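Local coordinates for protein D-alanyl-D-alanine carboxypeptidase (Vibrio cholerae, PDB 5TR7) that probably removes the terminal D-alanine from peptidoglycan precursor peptides, as a penicillin-binding serine carboxypeptidase of the peptidase S11 family, at residues 8-12 with 23-27; 221-227 with 243-248. All blocks are in the same frame, centred on the assembly; numbering follows the deposited sequence.

Interaction 1 of 2, residues 8-12 with 23-27; sequences AKGYV and AEKEM
The ring of Tyr11 lies over the backbone of the neighbouring strand, with one face against Glu24 and Lys25. Lys25 CB sits over this face, 3.8 Å from the centroid of the Tyr11 ring, in a CH-pi contact. Lys25 N lies above the ring centre, and Glu24 C is nearer the rim. Ala23 C comes obliquely to the ring, 4.1 Å from Tyr11 CE1, and Ala23 CB is 4.2 Å from the same atom. The ring reaches this place because CG of Tyr11 stands between its own backbone N and carbonyl carbon (chi1 63°).

The Lys25 side chain crosses the tyrosine at about a right angle. It is extended throughout, with CG anti to the backbone N (chi1 -174°), and runs back to Ala8. There Lys25 NZ gives a hydrogen bond to Ala8 O at 2.9 Å. The aliphatic part of the lysine thus packs on the ring while its charged end holds a backbone carbonyl.

Tyr11 and Lys25 form a hydrogen-bonded antiparallel pair. Tyr11 N to Lys25 O and Lys25 N to Tyr11 O are both 2.9 Å. Val12 and Glu24 make the next, non-hydrogen-bonded pair. The Glu24 side chain bends forward along its own segment, and Glu24 OE1 accepts a bond from Met27 N at 3.2 Å. Glu26 points its carboxylate elsewhere, to Thr29.

Lys9 and Gly10 both face Met228 of strand 221-230, a classic beta bulge. The whole is a beta hairpin, 10-15 with 21-25, at one edge of the five-stranded antiparallel sheet of this penicillin-binding domain.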
loop_
_atom_site.group_PDB
_atom_site.type_symbol
_atom_site.label_atom_id
_atom_site.label_comp_id
_atom_site.label_asym_id
_atom_site.label_seq_id
_atom_site.Cartn_x
_atom_site.Cartn_y
_atom_site.Cartn_z
ATOM N N ALA A 8 -0.498 19.065 3.313
ATOM C CA ALA A 8 0.326 17.893 3.202
ATOM C C ALA A 8 1.626 18.289 2.568
ATOM O O ALA A 8 1.654 19.214 1.807
ATOM C CB ALA A 8 -0.390 16.847 2.335
ATOM N N LYS A 9 2.699 17.558 2.831
ATOM C CA LYS A 9 4.001 17.899 2.253
ATOM C C LYS A 9 4.070 17.622 0.732
ATOM O O LYS A 9 4.744 18.333 -0.003
ATOM C CB LYS A 9 5.072 17.171 3.026
ATOM C CG LYS A 9 6.515 17.546 2.702
ATOM C CD LYS A 9 7.432 16.489 3.292
ATOM C CE LYS A 9 8.904 16.709 3.018
ATOM N NZ LYS A 9 9.633 15.493 3.492
ATOM N N GLY A 10 3.350 16.621 0.262
ATOM C CA GLY A 10 3.274 16.322 -1.156
ATOM C C GLY A 10 1.981 15.587 -1.499
ATOM O O GLY A 10 1.472 14.850 -0.682
ATOM N N TYR A 11 1.438 15.796 -2.684
ATOM C CA TYR A 11 0.269 15.034 -3.082
ATOM C C TYR A 11 0.123 14.978 -4.553
ATOM O O TYR A 11 0.768 15.738 -5.291
ATOM C CB TYR A 11 -1.012 15.620 -2.481
ATOM C CG TYR A 11 -1.357 17.040 -2.938
ATOM C CD1 TYR A 11 -2.072 17.270 -4.114
ATOM C CD2 TYR A 11 -0.997 18.151 -2.181
ATOM C CE1 TYR A 11 -2.422 18.557 -4.505
ATOM C CE2 TYR A 11 -1.343 19.433 -2.566
ATOM C CZ TYR A 11 -2.065 19.622 -3.723
ATOM O OH TYR A 11 -2.422 20.886 -4.117
ATOM N N VAL A 12 -0.689 14.011 -4.970
ATOM C CA VAL A 12 -1.056 13.874 -6.364
ATOM C C VAL A 12 -2.456 13.356 -6.456
ATOM O O VAL A 12 -2.872 12.552 -5.634
ATOM C CB VAL A 12 -0.070 13.061 -7.204
ATOM C CG1 VAL A 12 0.075 11.674 -6.689
ATOM C CG2 VAL A 12 -0.562 13.000 -8.642
ATOM N N ALA A 23 -4.197 17.433 -10.053
ATOM C CA ALA A 23 -3.582 18.396 -9.140
ATOM C C ALA A 23 -2.393 17.704 -8.512
ATOM O O ALA A 23 -2.366 16.470 -8.409
ATOM C CB ALA A 23 -4.577 18.831 -8.072
ATOM N N GLU A 24 -1.453 18.488 -8.018
ATOM C CA GLU A 24 -0.270 17.931 -7.386
ATOM C C GLU A 24 0.566 18.959 -6.689
ATOM O O GLU A 24 0.481 20.120 -7.005
ATOM C CB GLU A 24 0.619 17.247 -8.456
ATOM C CG GLU A 24 1.265 18.149 -9.498
ATOM C CD GLU A 24 2.529 18.910 -9.025
ATOM O OE1 GLU A 24 3.246 18.524 -8.054
ATOM O OE2 GLU A 24 2.852 19.902 -9.688
ATOM N N LYS A 25 1.413 18.481 -5.790
ATOM C CA LYS A 25 2.386 19.283 -5.088
ATOM C C LYS A 25 3.565 18.357 -4.807
ATOM O O LYS A 25 3.381 17.217 -4.344
ATOM C CB LYS A 25 1.783 19.765 -3.805
ATOM C CG LYS A 25 2.644 20.736 -3.055
ATOM C CD LYS A 25 2.134 20.825 -1.625
ATOM C CE LYS A 25 3.099 21.659 -0.804
ATOM N NZ LYS A 25 2.643 21.656 0.597
ATOM N N GLU A 26 4.768 18.777 -5.189
ATOM C CA GLU A 26 5.962 17.962 -4.946
ATOM C C GLU A 26 5.798 16.530 -5.456
ATOM O O GLU A 26 6.312 15.574 -4.889
ATOM C CB GLU A 26 6.279 17.952 -3.426
ATOM C CG GLU A 26 6.541 19.331 -2.868
ATOM C CD GLU A 26 7.825 19.930 -3.390
ATOM O OE1 GLU A 26 8.886 19.324 -3.271
ATOM O OE2 GLU A 26 7.778 21.036 -3.904
ATOM N N MET A 27 5.064 16.425 -6.545
ATOM C CA MET A 27 4.693 15.167 -7.172
ATOM C C MET A 27 5.868 14.192 -7.441
ATOM O O MET A 27 5.733 12.967 -7.277
ATOM C CB MET A 27 4.075 15.562 -8.504
ATOM C CG MET A 27 3.575 14.430 -9.348
ATOM S SD MET A 27 2.738 14.973 -10.831
ATOM C CE MET A 27 4.107 15.404 -11.884
#

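Interaction 2 of 2, residues 221-227 with 243-248; sequences MRLVAVV and LLSYGF
Leu223 of strand 221-227 packs on Phe248 of helix 243-248, where helix 233-251 lies against the antiparallel sheet of the penicillin-binding fold. The segments run roughly antiparallel, their axes 147° apart and 9.0 Å from each other at closest. No hydrogen bond joins them.

In Leu223, CG is anti to the carbonyl carbon (chi1 -59°), and an extended second torsion carries CD1 on to the helix. Leu223 CD1 also approaches the helix backbone, 3.3 Å from Leu244 O and 3.7 Å from Gly247 CA.

Met221 meets Phe248 at the ring edge, with Met221 CB 3.9 Å from Phe248 CE1. Its chain bends at the last torsion (chi3 -81°), and its sulfur stands beside the ring in a Met-aromatic contact.

Further along the strand the helix offers leucines. Leu244 CD2 touches both Leu223 CB and Ala225 CB, at 3.9 Å each. Leu243 sends CD2 to Val227, and its side chain also touches Tyr11 and Leu13 of strand 10-15. At the centre of the aromatic contact, Leu223 CD1 lies 3.5 Å from the centroid of the Phe248 ring, almost straight above it.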
loop_
_atom_site.group_PDB
_atom_site.type_symbol
_atom_site.label_atom_id
_atom_site.label_comp_id
_atom_site.label_asym_id
_atom_site.label_seq_id
_atom_site.Cartn_x
_atom_site.Cartn_y
_atom_site.Cartn_z
ATOM N N MET A 221 -16.735 7.556 -12.649
ATOM C CA MET A 221 -15.404 8.044 -12.368
ATOM C C MET A 221 -14.656 7.233 -11.348
ATOM O O MET A 221 -15.255 6.640 -10.463
ATOM C CB MET A 221 -15.485 9.477 -11.855
ATOM C CG MET A 221 -16.081 10.460 -12.854
ATOM S SD MET A 221 -16.302 12.125 -12.170
ATOM C CE MET A 221 -17.852 12.057 -11.222
ATOM N N ARG A 222 -13.338 7.204 -11.502
ATOM C CA ARG A 222 -12.467 6.595 -10.524
ATOM C C ARG A 222 -11.248 7.453 -10.426
ATOM O O ARG A 222 -10.631 7.844 -11.463
ATOM C CB ARG A 222 -12.070 5.160 -10.775
ATOM C CG ARG A 222 -11.105 4.642 -9.676
ATOM C CD ARG A 222 -10.611 3.208 -9.842
ATOM N NE ARG A 222 -11.573 2.183 -9.420
ATOM C CZ ARG A 222 -11.776 1.804 -8.178
ATOM N NH1 ARG A 222 -12.648 0.889 -7.957
ATOM N NH2 ARG A 222 -11.154 2.385 -7.129
ATOM N N LEU A 223 -10.916 7.788 -9.178
ATOM C CA LEU A 223 -9.746 8.596 -8.921
ATOM C C LEU A 223 -8.805 7.885 -8.021
ATOM O O LEU A 223 -9.224 7.071 -7.238
ATOM C CB LEU A 223 -10.134 9.885 -8.223
ATOM C CG LEU A 223 -11.126 10.806 -8.938
ATOM C CD1 LEU A 223 -11.654 11.867 -7.932
ATOM C CD2 LEU A 223 -10.438 11.455 -10.152
ATOM N N VAL A 224 -7.520 8.211 -8.152
ATOM C CA VAL A 224 -6.485 7.719 -7.256
ATOM C C VAL A 224 -5.844 8.973 -6.662
ATOM O O VAL A 224 -5.459 9.874 -7.401
ATOM C CB VAL A 224 -5.441 6.898 -7.988
ATOM C CG1 VAL A 224 -4.337 6.503 -7.029
ATOM C CG2 VAL A 224 -6.070 5.643 -8.539
ATOM N N ALA A 225 -5.752 9.038 -5.350
ATOM C CA ALA A 225 -5.100 10.158 -4.656
ATOM C C ALA A 225 -4.019 9.694 -3.700
ATOM O O ALA A 225 -4.076 8.588 -3.139
ATOM C CB ALA A 225 -6.116 10.975 -3.875
ATOM N N VAL A 226 -2.960 10.478 -3.637
ATOM C CA VAL A 226 -1.872 10.177 -2.718
ATOM C C VAL A 226 -1.630 11.452 -1.910
ATOM O O VAL A 226 -1.509 12.554 -2.475
ATOM C CB VAL A 226 -0.581 9.845 -3.495
ATOM C CG1 VAL A 226 0.555 9.583 -2.548
ATOM C CG2 VAL A 226 -0.822 8.678 -4.413
ATOM N N VAL A 227 -1.584 11.306 -0.599
ATOM C CA VAL A 227 -1.320 12.465 0.308
ATOM C C VAL A 227 -0.189 12.029 1.209
ATOM O O VAL A 227 -0.241 10.985 1.797
ATOM C CB VAL A 227 -2.604 12.883 1.059
ATOM C CG1 VAL A 227 -2.351 13.997 2.026
ATOM C CG2 VAL A 227 -3.624 13.380 0.039
ATOM N N LEU A 243 -9.290 16.289 -1.568
ATOM C CA LEU A 243 -8.637 16.053 -2.814
ATOM C C LEU A 243 -9.537 15.276 -3.718
ATOM O O LEU A 243 -9.710 15.632 -4.835
ATOM C CB LEU A 243 -7.340 15.320 -2.580
ATOM C CG LEU A 243 -6.266 15.446 -3.627
ATOM C CD1 LEU A 243 -6.133 16.852 -4.149
ATOM C CD2 LEU A 243 -4.959 14.948 -3.079
ATOM N N LEU A 244 -10.129 14.216 -3.214
ATOM C CA LEU A 244 -11.010 13.369 -4.027
ATOM C C LEU A 244 -12.276 14.106 -4.472
ATOM O O LEU A 244 -12.655 13.996 -5.643
ATOM C CB LEU A 244 -11.385 12.075 -3.297
ATOM C CG LEU A 244 -10.277 11.050 -3.113
ATOM C CD1 LEU A 244 -10.653 10.036 -2.035
ATOM C CD2 LEU A 244 -9.934 10.326 -4.390
ATOM N N SER A 245 -12.949 14.832 -3.576
ATOM C CA SER A 245 -14.166 15.569 -3.961
ATOM C C SER A 245 -13.880 16.558 -5.060
ATOM O O SER A 245 -14.690 16.727 -5.964
ATOM C CB SER A 245 -14.776 16.347 -2.803
ATOM O OG SER A 245 -15.037 15.451 -1.785
ATOM N N TYR A 246 -12.745 17.235 -4.967
ATOM C CA TYR A 246 -12.366 18.164 -6.003
ATOM C C TYR A 246 -12.268 17.423 -7.357
ATOM O O TYR A 246 -12.746 17.877 -8.356
ATOM C CB TYR A 246 -11.013 18.807 -5.652
ATOM C CG TYR A 246 -10.381 19.535 -6.802
ATOM C CD1 TYR A 246 -10.836 20.825 -7.182
ATOM C CD2 TYR A 246 -9.361 18.972 -7.502
ATOM C CE1 TYR A 246 -10.279 21.517 -8.268
ATOM C CE2 TYR A 246 -8.743 19.656 -8.564
ATOM C CZ TYR A 246 -9.224 20.897 -8.966
ATOM O OH TYR A 246 -8.600 21.492 -10.027
ATOM N N GLY A 247 -11.693 16.257 -7.366
ATOM C CA GLY A 247 -11.544 15.512 -8.629
ATOM C C GLY A 247 -12.910 15.143 -9.208
ATOM O O GLY A 247 -13.097 15.191 -10.418
ATOM N N PHE A 248 -13.856 14.762 -8.344
ATOM C CA PHE A 248 -15.186 14.358 -8.817
ATOM C C PHE A 248 -15.909 15.544 -9.394
ATOM O O PHE A 248 -16.593 15.401 -10.395
ATOM C CB PHE A 248 -15.992 13.625 -7.735
ATOM C CG PHE A 248 -15.414 12.244 -7.377
ATOM C CD1 PHE A 248 -15.143 11.310 -8.366
ATOM C CD2 PHE A 248 -15.257 11.864 -6.049
ATOM C CE1 PHE A 248 -14.653 10.047 -8.049
ATOM C CE2 PHE A 248 -14.758 10.618 -5.724
ATOM C CZ PHE A 248 -14.472 9.701 -6.730
#

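Overall arrangement
Both interactions build on the five-stranded antiparallel sheet, and their strands 10-15 and 221-230 are neighbours in it. Interaction 1 is partly buried and lies at an edge of the sheet. It joins strand to strand, so backbone hydrogen bonds carry it, helped by one lysine and one tyrosine. Interaction 2 is buried and joins sheet to helix mainly through apolar side chains, with no hydrogen bond across it. The two meet directly. Val12 O lies 2.9 Å from Val226 N, probably a hydrogen bond between the strands. Tyr11 CD1 packs 3.8 Å from Leu243 CD2, so the hairpin tyrosine also reaches helix 233-251. Ala8 likewise touches Val227.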